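Local coordinates for heme-binding protein A / AI-2 binding protein A (Helicobacter pylori SS1, PDB 6OFQ) that probably binds peptides in the periplasm and delivers them to an ABC transporter for uptake, at residues A360-L363 with L364-A367. Sequence-based numbering, arbitrary orientation.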
loop_
_atom_site.group_PDB
_atom_site.type_symbol
_atom_site.label_atom_id
_atom_site.label_comp_id
_atom_site.label_asym_id
_atom_site.label_seq_id
_atom_site.Cartn_x
_atom_site.Cartn_y
_atom_site.Cartn_z
ATOM N N ALA A 360 25.341 1.644 -22.032
ATOM C CA ALA A 360 24.149 2.453 -22.097
ATOM C C ALA A 360 24.147 3.337 -23.320
ATOM O O ALA A 360 23.147 3.489 -24.018
ATOM C CB ALA A 360 23.954 3.306 -20.848
ATOM N N LYS A 361 25.284 3.985 -23.511
ATOM C CA LYS A 361 25.373 4.828 -24.684
ATOM C C LYS A 361 25.206 4.052 -25.996
ATOM O O LYS A 361 24.573 4.583 -26.894
ATOM C CB LYS A 361 26.736 5.553 -24.676
ATOM C CG LYS A 361 26.948 6.626 -23.634
ATOM C CD LYS A 361 28.419 7.038 -23.489
ATOM C CE LYS A 361 28.463 8.295 -22.628
ATOM N NZ LYS A 361 29.904 8.615 -22.400
ATOM N N GLU A 362 25.822 2.890 -26.071
ATOM C CA GLU A 362 25.714 1.989 -27.222
ATOM C C GLU A 362 24.246 1.623 -27.489
ATOM O O GLU A 362 23.753 1.700 -28.604
ATOM C CB GLU A 362 26.558 0.743 -27.029
ATOM C CG GLU A 362 26.521 -0.224 -28.209
ATOM C CD GLU A 362 26.864 0.406 -29.552
ATOM O OE1 GLU A 362 27.688 1.357 -29.648
ATOM O OE2 GLU A 362 26.291 -0.099 -30.537
ATOM N N LEU A 363 23.536 1.240 -26.434
ATOM C CA LEU A 363 22.112 0.928 -26.586
ATOM C C LEU A 363 21.298 2.051 -27.167
ATOM O O LEU A 363 20.402 1.843 -27.982
ATOM C CB LEU A 363 21.566 0.411 -25.245
ATOM C CG LEU A 363 22.023 -0.995 -24.912
ATOM C CD1 LEU A 363 21.813 -1.264 -23.440
ATOM C CD2 LEU A 363 21.192 -2.044 -25.664
ATOM N N LEU A 364 21.500 3.252 -26.655
ATOM C CA LEU A 364 20.873 4.405 -27.265
ATOM C C LEU A 364 21.221 4.692 -28.706
ATOM O O LEU A 364 20.287 5.040 -29.427
ATOM C CB LEU A 364 21.153 5.696 -26.479
ATOM C CG LEU A 364 20.425 5.957 -25.178
ATOM C CD1 LEU A 364 20.698 7.381 -24.702
ATOM C CD2 LEU A 364 18.936 5.787 -25.428
ATOM N N LYS A 365 22.475 4.450 -29.084
ATOM C CA LYS A 365 22.845 4.517 -30.497
ATOM C C LYS A 365 22.047 3.475 -31.270
ATOM O O LYS A 365 21.507 3.781 -32.338
ATOM C CB LYS A 365 24.327 4.278 -30.739
ATOM C CG LYS A 365 25.189 5.413 -30.247
ATOM C CD LYS A 365 26.615 5.247 -30.761
ATOM C CE LYS A 365 27.468 6.414 -30.273
ATOM N NZ LYS A 365 28.793 5.882 -29.866
ATOM N N GLN A 366 22.014 2.257 -30.742
ATOM C CA GLN A 366 21.274 1.181 -31.449
ATOM C C GLN A 366 19.795 1.445 -31.633
ATOM O O GLN A 366 19.170 1.114 -32.655
ATOM C CB GLN A 366 21.493 -0.120 -30.709
ATOM C CG GLN A 366 22.932 -0.586 -30.915
ATOM C CD GLN A 366 23.162 -1.990 -30.444
ATOM O OE1 GLN A 366 22.197 -2.724 -30.166
ATOM N NE2 GLN A 366 24.424 -2.372 -30.292
ATOM N N ALA A 367 19.204 2.125 -30.656
ATOM C CA ALA A 367 17.803 2.477 -30.746
ATOM C C ALA A 367 17.461 3.629 -31.650
ATOM O O ALA A 367 16.284 3.918 -31.830
ATOM C CB ALA A 367 17.303 2.870 -29.361
HETATM O O HOH W 1 28.654 3.501 -28.528
#
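The carboxylate of Glu362 and the side-chain amide of Gln366, one helical turn further on, are turned 71° against each other and joined by one hydrogen bond. Gln366 NE2 donates to Glu362 OE2 over 3.0 Å; the acceptor lies almost in the amide plane, and OE2 receives the N-H through its anti lone pair, on the side away from OE1. That other oxygen serves Lys365: a water donates a hydrogen bond to Glu362 OE1 (2.6 Å) and accepts one from Lys365 NZ (2.7 Å). It bridges opposite charges whose atoms, OE1 and NZ, stay 4.7 Å apart. Glu362 reaches both partners because its CG stands anti to the backbone N (chi1 -178°) and the chain then bends at chi2 (53°), turning the carboxylate toward the side chains of the next turn. The i to i+4 backbone hydrogen bonds of helix 357-366 hold the same pair, Gln366 N donating to Glu362 O at 2.8 Å. The apolar residues lie on another face of the helix, the one turned to the protein, as suits an amphipathic helix: Leu363 packs on Leu309 and Ala313 of helix 308-317, small Ala360 fits against Ala317, and buried Leu364 meets Ile398. With one oxygen for an amide and the other for a water-linked ammonium, the carboxylate is probably stabilised as the anion, and its rotation restricted.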